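Local atomic coordinates of 2-aminomuconic 6-semialdehyde dehydrogenase (Pseudomonas sp., PDB entry 7BZV), a protein that probably catalyses the NAD+-dependent oxidation of 2-aminomuconic 6-semialdehyde to 2-aminomuconate in the meta-cleavage pathway of 2-aminophenol breakdown, working as a tetramer. Residues A419-T424 with E434-G439; D43-A48 with A173-P178; K312-D317 with V371-I376; D85-D90 with I101-G106. All coordinates share one frame; numbering follows the deposited sequence.

Interaction 1: residues A419-T424 with E434-G439; sequences ATIWTT and ELMRVG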
loop_
_atom_site.group_PDB
_atom_site.type_symbol
_atom_site.label_atom_id
_atom_site.label_comp_id
_atom_site.label_asym_id
_atom_site.label_seq_id
_atom_site.Cartn_x
_atom_site.Cartn_y
_atom_site.Cartn_z
ATOM N N ALA B 419 8.136 -20.559 -15.032
ATOM C CA ALA B 419 7.330 -21.676 -15.496
ATOM C C ALA B 419 6.189 -21.164 -16.372
ATOM O O ALA B 419 5.804 -20.000 -16.290
ATOM C CB ALA B 419 6.751 -22.496 -14.337
ATOM N N THR B 420 5.700 -22.035 -17.258
ATOM C CA THR B 420 4.529 -21.726 -18.081
ATOM C C THR B 420 3.603 -22.936 -18.078
ATOM O O THR B 420 4.023 -24.052 -18.400
ATOM C CB THR B 420 4.926 -21.317 -19.508
ATOM O OG1 THR B 420 3.742 -21.020 -20.289
ATOM C CG2 THR B 420 5.736 -22.401 -20.195
ATOM N N ILE B 421 2.353 -22.705 -17.682
ATOM C CA ILE B 421 1.328 -23.721 -17.461
ATOM C C ILE B 421 0.162 -23.467 -18.415
ATOM O O ILE B 421 -0.370 -22.355 -18.440
ATOM C CB ILE B 421 0.752 -23.635 -16.037
ATOM C CG1 ILE B 421 1.850 -23.516 -14.960
ATOM C CG2 ILE B 421 -0.194 -24.779 -15.737
ATOM C CD1 ILE B 421 2.682 -24.694 -14.929
ATOM N N TRP B 422 -0.338 -24.525 -19.048
ATOM C CA TRP B 422 -1.420 -24.435 -20.037
ATOM C C TRP B 422 -2.547 -25.370 -19.598
ATOM O O TRP B 422 -2.379 -26.597 -19.594
ATOM C CB TRP B 422 -0.912 -24.784 -21.448
ATOM C CG TRP B 422 0.062 -23.710 -21.947
ATOM C CD1 TRP B 422 1.401 -23.628 -21.663
ATOM C CD2 TRP B 422 -0.250 -22.540 -22.716
ATOM N NE1 TRP B 422 1.930 -22.502 -22.213
ATOM C CE2 TRP B 422 0.947 -21.807 -22.850
ATOM C CE3 TRP B 422 -1.412 -22.052 -23.316
ATOM C CZ2 TRP B 422 1.020 -20.639 -23.579
ATOM C CZ3 TRP B 422 -1.340 -20.884 -24.021
ATOM C CH2 TRP B 422 -0.127 -20.184 -24.143
ATOM N N THR B 423 -3.686 -24.778 -19.239
ATOM C CA THR B 423 -4.907 -25.484 -18.839
ATOM C C THR B 423 -6.058 -24.505 -18.932
ATOM O O THR B 423 -5.866 -23.297 -18.766
ATOM C CB THR B 423 -4.808 -26.029 -17.405
ATOM O OG1 THR B 423 -6.042 -26.640 -17.012
ATOM C CG2 THR B 423 -4.572 -24.891 -16.412
ATOM N N THR B 424 -7.260 -25.026 -19.184
ATOM C CA THR B 424 -8.467 -24.210 -19.097
ATOM C C THR B 424 -9.228 -24.464 -17.808
ATOM O O THR B 424 -10.320 -23.920 -17.640
ATOM C CB THR B 424 -9.393 -24.444 -20.311
ATOM O OG1 THR B 424 -9.746 -25.829 -20.399
ATOM C CG2 THR B 424 -8.657 -24.033 -21.567
ATOM N N GLU B 434 0.832 -21.561 -8.621
ATOM C CA GLU B 434 1.340 -21.014 -7.360
ATOM C C GLU B 434 2.349 -21.930 -6.687
ATOM O O GLU B 434 3.136 -21.461 -5.861
ATOM C CB GLU B 434 0.211 -20.753 -6.352
ATOM C CG GLU B 434 -0.645 -19.535 -6.614
ATOM C CD GLU B 434 -1.840 -19.448 -5.667
ATOM O OE1 GLU B 434 -2.980 -19.157 -6.159
ATOM O OE2 GLU B 434 -1.627 -19.694 -4.453
ATOM N N LEU B 435 2.290 -23.231 -6.948
ATOM C CA LEU B 435 3.203 -24.180 -6.341
ATOM C C LEU B 435 4.503 -24.310 -7.111
ATOM O O LEU B 435 5.390 -25.030 -6.661
ATOM C CB LEU B 435 2.509 -25.539 -6.230
ATOM C CG LEU B 435 1.411 -25.616 -5.158
ATOM C CD1 LEU B 435 0.643 -26.940 -5.288
ATOM C CD2 LEU B 435 1.989 -25.427 -3.741
ATOM N N MET B 436 4.609 -23.694 -8.286
ATOM C CA MET B 436 5.863 -23.676 -9.019
ATOM C C MET B 436 6.882 -22.902 -8.200
ATOM O O MET B 436 6.600 -21.778 -7.780
ATOM C CB MET B 436 5.691 -22.995 -10.390
ATOM C CG MET B 436 4.726 -23.700 -11.322
ATOM S SD MET B 436 5.383 -25.306 -11.841
ATOM C CE MET B 436 4.611 -26.430 -10.702
ATOM N N ARG B 437 8.077 -23.459 -8.004
ATOM C CA ARG B 437 9.086 -22.781 -7.173
ATOM C C ARG B 437 9.916 -21.872 -8.073
ATOM O O ARG B 437 11.055 -22.164 -8.450
ATOM C CB ARG B 437 9.956 -23.788 -6.430
ATOM C CG ARG B 437 10.512 -23.206 -5.092
ATOM C CD ARG B 437 11.643 -24.013 -4.507
ATOM N NE ARG B 437 12.792 -24.068 -5.406
ATOM C CZ ARG B 437 13.930 -23.404 -5.224
ATOM N NH1 ARG B 437 14.091 -22.617 -4.162
ATOM N NH2 ARG B 437 14.909 -23.530 -6.111
ATOM N N VAL B 438 9.312 -20.757 -8.470
ATOM C CA VAL B 438 9.889 -19.898 -9.490
ATOM C C VAL B 438 9.545 -18.459 -9.143
ATOM O O VAL B 438 8.666 -18.194 -8.314
ATOM C CB VAL B 438 9.371 -20.256 -10.903
ATOM C CG1 VAL B 438 9.712 -21.726 -11.257
ATOM C CG2 VAL B 438 7.896 -19.977 -10.977
ATOM N N GLY B 439 10.226 -17.522 -9.802
ATOM C CA GLY B 439 9.887 -16.123 -9.631
ATOM C C GLY B 439 8.692 -15.687 -10.449
ATOM O O GLY B 439 7.960 -14.773 -10.039
#

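Interaction 2: residues D43-A48 with A173-P178; sequences DAAVKA and AVVVKP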
loop_
_atom_site.group_PDB
_atom_site.type_symbol
_atom_site.label_atom_id
_atom_site.label_comp_id
_atom_site.label_asym_id
_atom_site.label_seq_id
_atom_site.Cartn_x
_atom_site.Cartn_y
_atom_site.Cartn_z
ATOM N N ASP B 43 37.998 2.965 -12.427
ATOM C CA ASP B 43 38.193 3.844 -11.285
ATOM C C ASP B 43 37.745 5.260 -11.622
ATOM O O ASP B 43 37.048 5.902 -10.830
ATOM C CB ASP B 43 39.664 3.828 -10.868
ATOM C CG ASP B 43 39.847 3.793 -9.364
ATOM O OD1 ASP B 43 39.393 4.740 -8.686
ATOM O OD2 ASP B 43 40.450 2.819 -8.858
ATOM N N ALA B 44 38.144 5.770 -12.797
ATOM C CA ALA B 44 37.723 7.113 -13.199
ATOM C C ALA B 44 36.205 7.207 -13.282
ATOM O O ALA B 44 35.604 8.190 -12.824
ATOM C CB ALA B 44 38.363 7.485 -14.536
ATOM N N ALA B 45 35.564 6.172 -13.819
ATOM C CA ALA B 45 34.110 6.184 -13.916
ATOM C C ALA B 45 33.465 6.224 -12.536
ATOM O O ALA B 45 32.512 6.979 -12.307
ATOM C CB ALA B 45 33.645 4.965 -14.710
ATOM N N VAL B 46 33.953 5.404 -11.600
ATOM C CA VAL B 46 33.316 5.376 -10.285
ATOM C C VAL B 46 33.465 6.729 -9.605
ATOM O O VAL B 46 32.545 7.226 -8.931
ATOM C CB VAL B 46 33.895 4.229 -9.431
ATOM C CG1 VAL B 46 33.409 4.366 -7.987
ATOM C CG2 VAL B 46 33.492 2.824 -9.996
ATOM N N LYS B 47 34.639 7.341 -9.756
ATOM C CA LYS B 47 34.885 8.614 -9.104
ATOM C C LYS B 47 34.081 9.721 -9.761
ATOM O O LYS B 47 33.528 10.579 -9.068
ATOM C CB LYS B 47 36.394 8.898 -9.112
ATOM C CG LYS B 47 37.186 7.871 -8.264
ATOM C CD LYS B 47 36.682 7.779 -6.784
ATOM C CE LYS B 47 36.177 9.138 -6.224
ATOM N NZ LYS B 47 35.291 9.000 -5.003
ATOM N N ALA B 48 33.967 9.691 -11.097
ATOM C CA ALA B 48 33.075 10.624 -11.770
ATOM C C ALA B 48 31.618 10.460 -11.310
ATOM O O ALA B 48 30.886 11.449 -11.217
ATOM C CB ALA B 48 33.176 10.448 -13.281
ATOM N N ALA B 173 24.215 7.480 -9.845
ATOM C CA ALA B 173 24.999 7.423 -11.072
ATOM C C ALA B 173 25.230 5.960 -11.406
ATOM O O ALA B 173 25.155 5.103 -10.525
ATOM C CB ALA B 173 26.354 8.126 -10.924
ATOM N N VAL B 174 25.528 5.660 -12.673
ATOM C CA VAL B 174 25.762 4.272 -13.042
ATOM C C VAL B 174 27.089 4.123 -13.773
ATOM O O VAL B 174 27.560 5.039 -14.453
ATOM C CB VAL B 174 24.614 3.641 -13.895
ATOM C CG1 VAL B 174 23.344 3.659 -13.120
ATOM C CG2 VAL B 174 24.445 4.331 -15.229
ATOM N N VAL B 175 27.709 2.964 -13.570
ATOM C CA VAL B 175 28.831 2.490 -14.381
ATOM C C VAL B 175 28.400 1.177 -15.000
ATOM O O VAL B 175 28.155 0.200 -14.281
ATOM C CB VAL B 175 30.115 2.311 -13.563
ATOM C CG1 VAL B 175 31.231 1.830 -14.464
ATOM C CG2 VAL B 175 30.505 3.627 -12.924
ATOM N N VAL B 176 28.330 1.153 -16.327
ATOM C CA VAL B 176 27.635 0.123 -17.094
ATOM C C VAL B 176 28.657 -0.580 -17.959
ATOM O O VAL B 176 29.430 0.085 -18.661
ATOM C CB VAL B 176 26.538 0.754 -17.973
ATOM C CG1 VAL B 176 26.284 -0.065 -19.182
ATOM C CG2 VAL B 176 25.294 1.004 -17.140
ATOM N N LYS B 177 28.669 -1.908 -17.912
ATOM C CA LYS B 177 29.525 -2.681 -18.817
ATOM C C LYS B 177 28.678 -3.639 -19.634
ATOM O O LYS B 177 28.213 -4.661 -19.088
ATOM C CB LYS B 177 30.591 -3.474 -18.069
ATOM C CG LYS B 177 31.632 -4.119 -19.051
ATOM C CD LYS B 177 31.928 -5.589 -18.699
ATOM C CE LYS B 177 31.470 -6.603 -19.758
ATOM N NZ LYS B 177 31.786 -8.005 -19.353
ATOM N N PRO B 178 28.432 -3.374 -20.908
ATOM C CA PRO B 178 27.639 -4.309 -21.718
ATOM C C PRO B 178 28.491 -5.515 -22.086
ATOM O O PRO B 178 29.721 -5.487 -22.004
ATOM C CB PRO B 178 27.284 -3.496 -22.963
ATOM C CG PRO B 178 28.562 -2.562 -23.130
ATOM C CD PRO B 178 28.950 -2.232 -21.703
#

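Interaction 3: residues K312-D317 with V371-I376; sequences KALKVD and VEPTVI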
loop_
_atom_site.group_PDB
_atom_site.type_symbol
_atom_site.label_atom_id
_atom_site.label_comp_id
_atom_site.label_asym_id
_atom_site.label_seq_id
_atom_site.Cartn_x
_atom_site.Cartn_y
_atom_site.Cartn_z
ATOM N N LYS B 312 8.875 -27.276 -38.473
ATOM C CA LYS B 312 9.201 -27.286 -39.894
ATOM C C LYS B 312 8.826 -25.961 -40.535
ATOM O O LYS B 312 9.526 -25.472 -41.427
ATOM C CB LYS B 312 8.492 -28.444 -40.625
ATOM C CG LYS B 312 9.188 -29.790 -40.601
ATOM C CD LYS B 312 8.379 -30.879 -41.365
ATOM C CE LYS B 312 8.448 -32.263 -40.691
ATOM N NZ LYS B 312 7.319 -33.172 -41.108
ATOM N N ALA B 313 7.721 -25.366 -40.107
ATOM C CA ALA B 313 7.306 -24.094 -40.686
ATOM C C ALA B 313 8.028 -22.886 -40.095
ATOM O O ALA B 313 7.804 -21.762 -40.566
ATOM C CB ALA B 313 5.784 -23.915 -40.523
ATOM N N LEU B 314 8.860 -23.068 -39.075
ATOM C CA LEU B 314 9.508 -21.923 -38.440
ATOM C C LEU B 314 10.580 -21.374 -39.367
ATOM O O LEU B 314 11.467 -22.104 -39.810
ATOM C CB LEU B 314 10.099 -22.344 -37.091
ATOM C CG LEU B 314 10.569 -21.196 -36.201
ATOM C CD1 LEU B 314 9.370 -20.434 -35.640
ATOM C CD2 LEU B 314 11.459 -21.657 -35.039
ATOM N N LYS B 315 10.476 -20.100 -39.714
ATOM C CA LYS B 315 11.371 -19.540 -40.717
ATOM C C LYS B 315 12.697 -19.177 -40.054
ATOM O O LYS B 315 12.786 -18.198 -39.301
ATOM C CB LYS B 315 10.738 -18.333 -41.406
ATOM C CG LYS B 315 11.634 -17.703 -42.475
ATOM C CD LYS B 315 10.865 -16.762 -43.384
ATOM C CE LYS B 315 11.599 -16.551 -44.705
ATOM N NZ LYS B 315 11.706 -15.111 -45.045
ATOM N N VAL B 316 13.721 -19.975 -40.342
ATOM C CA VAL B 316 15.099 -19.743 -39.910
ATOM C C VAL B 316 15.851 -19.180 -41.114
ATOM O O VAL B 316 16.258 -19.922 -42.014
ATOM C CB VAL B 316 15.748 -21.039 -39.407
ATOM C CG1 VAL B 316 17.136 -20.759 -38.819
ATOM C CG2 VAL B 316 14.834 -21.707 -38.416
ATOM N N ASP B 317 16.051 -17.873 -41.164
ATOM C CA ASP B 317 16.504 -17.274 -42.422
ATOM C C ASP B 317 17.088 -15.907 -42.120
ATOM O O ASP B 317 17.233 -15.528 -40.957
ATOM C CB ASP B 317 15.348 -17.141 -43.413
ATOM C CG ASP B 317 15.771 -17.359 -44.856
ATOM O OD1 ASP B 317 16.731 -16.715 -45.351
ATOM O OD2 ASP B 317 15.114 -18.189 -45.498
ATOM N N VAL B 371 22.071 -22.626 -35.655
ATOM C CA VAL B 371 21.686 -23.956 -35.190
ATOM C C VAL B 371 20.190 -24.159 -35.436
ATOM O O VAL B 371 19.410 -23.211 -35.458
ATOM C CB VAL B 371 22.038 -24.118 -33.691
ATOM C CG1 VAL B 371 21.183 -23.164 -32.845
ATOM C CG2 VAL B 371 21.852 -25.534 -33.271
ATOM N N GLU B 372 19.784 -25.415 -35.592
ATOM C CA GLU B 372 18.385 -25.753 -35.843
ATOM C C GLU B 372 17.553 -25.760 -34.549
ATOM O O GLU B 372 18.008 -26.254 -33.508
ATOM C CB GLU B 372 18.279 -27.127 -36.483
ATOM C CG GLU B 372 18.882 -27.205 -37.867
ATOM C CD GLU B 372 18.807 -28.602 -38.420
ATOM O OE1 GLU B 372 18.965 -29.558 -37.628
ATOM O OE2 GLU B 372 18.593 -28.736 -39.638
ATOM N N PRO B 373 16.309 -25.308 -34.623
ATOM C CA PRO B 373 15.378 -25.539 -33.508
ATOM C C PRO B 373 15.188 -27.035 -33.293
ATOM O O PRO B 373 14.948 -27.789 -34.239
ATOM C CB PRO B 373 14.093 -24.846 -33.967
ATOM C CG PRO B 373 14.200 -24.782 -35.498
ATOM C CD PRO B 373 15.662 -24.654 -35.777
ATOM N N THR B 374 15.305 -27.473 -32.040
ATOM C CA THR B 374 15.525 -28.884 -31.744
ATOM C C THR B 374 14.592 -29.321 -30.622
ATOM O O THR B 374 14.348 -28.578 -29.663
ATOM C CB THR B 374 17.006 -29.117 -31.400
ATOM O OG1 THR B 374 17.807 -28.742 -32.530
ATOM C CG2 THR B 374 17.327 -30.569 -31.041
ATOM N N VAL B 375 14.069 -30.533 -30.747
ATOM C CA VAL B 375 13.268 -31.132 -29.687
ATOM C C VAL B 375 13.772 -32.548 -29.474
ATOM O O VAL B 375 13.863 -33.317 -30.436
ATOM C CB VAL B 375 11.767 -31.155 -30.030
ATOM C CG1 VAL B 375 11.056 -32.016 -29.032
ATOM C CG2 VAL B 375 11.207 -29.772 -30.045
ATOM N N ILE B 376 14.045 -32.917 -28.219
ATOM C CA ILE B 376 14.431 -34.284 -27.903
ATOM C C ILE B 376 13.418 -34.911 -26.958
ATOM O O ILE B 376 12.612 -34.227 -26.320
ATOM C CB ILE B 376 15.852 -34.384 -27.297
ATOM C CG1 ILE B 376 15.973 -33.473 -26.065
ATOM C CG2 ILE B 376 16.911 -34.014 -28.331
ATOM C CD1 ILE B 376 17.286 -33.631 -25.273
#

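Interaction 4: residues D85-D90 with I101-G106; sequences DAEMAD and IDIPRG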
loop_
_atom_site.group_PDB
_atom_site.type_symbol
_atom_site.label_atom_id
_atom_site.label_comp_id
_atom_site.label_asym_id
_atom_site.label_seq_id
_atom_site.Cartn_x
_atom_site.Cartn_y
_atom_site.Cartn_z
ATOM N N ASP B 85 18.967 -1.229 -35.501
ATOM C CA ASP B 85 20.041 -1.647 -36.407
ATOM C C ASP B 85 21.213 -2.196 -35.618
ATOM O O ASP B 85 21.730 -3.281 -35.916
ATOM C CB ASP B 85 20.503 -0.470 -37.279
ATOM C CG ASP B 85 19.464 -0.042 -38.330
ATOM O OD1 ASP B 85 18.517 -0.795 -38.619
ATOM O OD2 ASP B 85 19.604 1.063 -38.883
ATOM N N ALA B 86 21.629 -1.469 -34.575
ATOM C CA ALA B 86 22.768 -1.922 -33.792
ATOM C C ALA B 86 22.468 -3.238 -33.090
ATOM O O ALA B 86 23.325 -4.135 -33.041
ATOM C CB ALA B 86 23.167 -0.853 -32.776
ATOM N N GLU B 87 21.272 -3.358 -32.502
ATOM C CA GLU B 87 20.932 -4.579 -31.781
ATOM C C GLU B 87 20.912 -5.776 -32.725
ATOM O O GLU B 87 21.427 -6.860 -32.401
ATOM C CB GLU B 87 19.583 -4.404 -31.074
ATOM C CG GLU B 87 19.325 -5.436 -29.981
ATOM C CD GLU B 87 19.909 -5.011 -28.656
ATOM O OE1 GLU B 87 21.019 -4.412 -28.650
ATOM O OE2 GLU B 87 19.240 -5.252 -27.616
ATOM N N MET B 88 20.353 -5.595 -33.922
ATOM C CA MET B 88 20.256 -6.721 -34.852
ATOM C C MET B 88 21.629 -7.118 -35.381
ATOM O O MET B 88 21.899 -8.306 -35.577
ATOM C CB MET B 88 19.307 -6.351 -35.996
ATOM C CG MET B 88 17.874 -6.461 -35.502
ATOM S SD MET B 88 16.557 -6.282 -36.686
ATOM C CE MET B 88 16.542 -4.632 -37.067
ATOM N N ALA B 89 22.515 -6.149 -35.609
ATOM C CA ALA B 89 23.838 -6.496 -36.124
ATOM C C ALA B 89 24.623 -7.285 -35.088
ATOM O O ALA B 89 25.268 -8.287 -35.411
ATOM C CB ALA B 89 24.604 -5.233 -36.514
ATOM N N ASP B 90 24.551 -6.858 -33.821
ATOM C CA ASP B 90 25.347 -7.487 -32.771
ATOM C C ASP B 90 24.886 -8.907 -32.505
ATOM O O ASP B 90 25.700 -9.784 -32.189
ATOM C CB ASP B 90 25.248 -6.678 -31.476
ATOM C CG ASP B 90 26.043 -5.388 -31.498
ATOM O OD1 ASP B 90 26.722 -5.085 -32.492
ATOM O OD2 ASP B 90 25.978 -4.662 -30.471
ATOM N N ILE B 101 10.024 -6.687 -29.343
ATOM C CA ILE B 101 10.393 -6.959 -27.959
ATOM C C ILE B 101 11.536 -6.053 -27.531
ATOM O O ILE B 101 11.368 -5.194 -26.647
ATOM C CB ILE B 101 10.742 -8.447 -27.783
ATOM C CG1 ILE B 101 9.460 -9.270 -27.982
ATOM C CG2 ILE B 101 11.405 -8.694 -26.426
ATOM C CD1 ILE B 101 9.628 -10.719 -27.817
ATOM N N ASP B 102 12.714 -6.241 -28.127
ATOM C CA ASP B 102 13.907 -5.616 -27.556
ATOM C C ASP B 102 13.791 -4.098 -27.502
ATOM O O ASP B 102 14.021 -3.481 -26.451
ATOM C CB ASP B 102 15.142 -6.043 -28.329
ATOM C CG ASP B 102 15.312 -7.539 -28.294
ATOM O OD1 ASP B 102 14.630 -8.231 -29.077
ATOM O OD2 ASP B 102 16.064 -8.023 -27.429
ATOM N N ILE B 103 13.489 -3.467 -28.624
ATOM C CA ILE B 103 13.591 -2.014 -28.650
ATOM C C ILE B 103 12.374 -1.438 -27.927
ATOM O O ILE B 103 12.540 -0.528 -27.102
ATOM C CB ILE B 103 13.723 -1.478 -30.080
ATOM C CG1 ILE B 103 15.186 -1.456 -30.547
ATOM C CG2 ILE B 103 13.214 -0.057 -30.157
ATOM C CD1 ILE B 103 15.987 -2.705 -30.286
ATOM N N PRO B 104 11.143 -1.907 -28.196
ATOM C CA PRO B 104 9.991 -1.319 -27.485
ATOM C C PRO B 104 10.020 -1.530 -25.974
ATOM O O PRO B 104 9.756 -0.578 -25.239
ATOM C CB PRO B 104 8.778 -2.016 -28.122
ATOM C CG PRO B 104 9.284 -2.352 -29.566
ATOM C CD PRO B 104 10.711 -2.785 -29.300
ATOM N N ARG B 105 10.325 -2.739 -25.488
ATOM C CA ARG B 105 10.471 -2.939 -24.048
ATOM C C ARG B 105 11.659 -2.164 -23.491
ATOM O O ARG B 105 11.604 -1.645 -22.369
ATOM C CB ARG B 105 10.613 -4.422 -23.731
ATOM C CG ARG B 105 9.316 -5.232 -24.068
ATOM C CD ARG B 105 9.333 -6.680 -23.480
ATOM N NE ARG B 105 8.237 -7.514 -23.998
ATOM C CZ ARG B 105 7.949 -8.751 -23.576
ATOM N NH1 ARG B 105 8.653 -9.324 -22.605
ATOM N NH2 ARG B 105 6.937 -9.417 -24.114
ATOM N N GLY B 106 12.734 -2.046 -24.250
ATOM C CA GLY B 106 13.856 -1.256 -23.759
ATOM C C GLY B 106 13.481 0.192 -23.508
ATOM O O GLY B 106 13.936 0.811 -22.538
HETATM O O HOH W 1 17.381 -6.297 -25.830
#

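Interaction 1: residues A419-T424 with E434-G439
Met436 meets Ala419 and Ile421 with CB, CG and SD. Its CB lies 4.1 Å from Ala419 CB. The next atom, Met436 CG, makes the closest contact, 3.8 Å from Ala419 CB. The sulfur touches both partners: Met436 SD is 4.0 Å from Ala419 CB and 4.1 Å from Ile421 CD1. With CG anti to the carbonyl carbon (chi1 -62°), a bend at chi2 (-68°) lays the sulfur beside the strand. Ile421 reaches it with CD1, the end of its longer branch, and the two side chains cross obliquely. At the other end Val438 adds a smaller patch, with CG1 4.3 Å from Ala419 CB and CG2 4.1 Å from Ala419 N.

The setting is a beta-alpha-beta unit. Strand 418-422 leads into helix 426-435, and residues 436-439 turn the chain back into strand 440-443, which pairs parallel to the first strand. Ile407 and Ala410 of helix 403-411 also pack on Met436. The polar groups of the turn face elsewhere: Met436 O accepts a hydrogen bond from Lys142 NZ of a second subunit, and Val438 O pairs with Thr479 OG1 of that subunit.

All four touching residues are buried and their side chains are apolar. The contact therefore rests on shape and exclusion of water, while the adjoining strand pairing, Ala419 with Ile440 and Trp442, sets the alignment.

Interaction 2: residues D43-A48 with A173-P178
Ala45 is the first residue of 43-48 to touch the strand. Its methyl points at Val175 and meets both branches of that side chain: Ala45 CB is 3.9 Å from Val175 CG2 and 4.0 Å from Val175 CG1. Val175 presents the pair because CG1 is anti to its backbone N (chi1 -180°), while CG2 lies beside that N. CG2 also approaches the helix backbone, 4.0 Å from Ala45 O. Here the two backbones are near each other, with the CA atoms of Ala45 and Val175 6.5 Å apart.

This is helix-on-sheet packing. Helix 39-52 lies on one face of the parallel part of the sheet in which strand 173-177 runs between strands 134-150 and 203-205, the arrangement of the Rossmann-like cofactor domain of aldehyde dehydrogenases. Val174 and Val176 turn to the other face, where helix 156-169 covers them.

Val46 follows. Its backbone N is 4.1 Å from Val175 CG2, the same methyl that meets Ala45, and its own CG2 comes within 4.3 Å of that Val175 CG2. Val46 also packs on His221 and Asp223. Ile218 of helix 214-220 also packs on Val175.

Interaction 3: residues K312-D317 with V371-I376
Pro373 receives two side chains of 312-317 on neighbouring atoms of its ring. The closer is Val316, whose CG2 lies 4.0 Å from Pro373 CD. These two side chains run past each other in opposite directions. Leu314 meets the next ring atom, with CD2 at 4.2 Å from Pro373 CG, and its chain lies at a slant to the ring. Both residues point their CB atoms at the proline. In Leu314, CG is anti to the backbone N (chi1 -169°). CD1 is turned aside (chi2 72°), and CD2 continues the extended chain to the ring. Ile311 of helix 297-312 packs on Pro373 as well, so the proline is buried. Thr374 OG1 donates to Glu372 O over 2.7 Å, from above the carbonyl plane, and closes a local turn around Pro373.

The other side is looser. Leu314 and Val316 are only partly buried, and the residues between and beyond them carry charge. Lys315 forms salt bridges with Glu321 and Asp323, and Asp317 forms one with Arg365.

The loop after helix 297-312 thus packs on the loop leading into strand 374-377, next to the edge strand 351-354. These strands belong to the alpha/beta sheet domain that in aldehyde dehydrogenases is the catalytic domain.

Interaction 4: residues D85-D90 with I101-G106
Water carries the polar part of the contact between Glu87 and Asp102. One water donates to both carboxylates, 2.8 Å from Glu87 OE2 and 2.7 Å from Asp102 OD2. The two oxygens it joins, Glu87 OE2 and Asp102 OD2, stay 4.2 Å apart. Like charges this close would probably repel, but each group has other partners. Asp102 OD2 makes a salt bridge to Lys93 NZ. Glu87 OE2 also accepts from the backbone N of Leu157, and Glu87 OE1 pairs with Thr185 OG1. The buried carboxylates are therefore held by bonds from several parts of the chain. In Glu87, CG leaves anti to the backbone N, and the bend at chi2 (86°) swings the carboxylate to the water.

The apolar part is small. Ile103 CD1 touches Glu87 CB at 4.1 Å, so the root of the glutamate packs while its end is polar. The CB of Ile103 does not aim at segment 85-90, but the tip of the side chain comes nearer. The Ile103 side chain also packs on Phe83 and Leu84.

Across the pair, the nearest CA atoms are those of Glu87 and Asp102, 8.3 Å apart. The arrangement is that of two consecutive helices, 80-91 and 95-119, joined by a short connection, with a water-bridged acidic pair between them.

How the interactions relate
From the N terminus, helix 39-52 opens the longest loop, which interaction 2 closes when the chain reaches strand 173-177. Interaction 4 is nested inside that loop. It closes a short one by joining the successive helices 80-91 and 95-119, and its nearest atoms are about 8 Å from those of interaction 2. Interaction 3 follows in series and closes a loop of 53 residues. Interaction 1 comes last, with the shortest loop, inside a beta-alpha-beta unit. None of the loops cross. Interactions 1 and 3 reach the same seven-stranded sheet, with centres 26 Å apart. Interaction 2 belongs to the other large sheet and lies on the opposite side of the chain's centre from both.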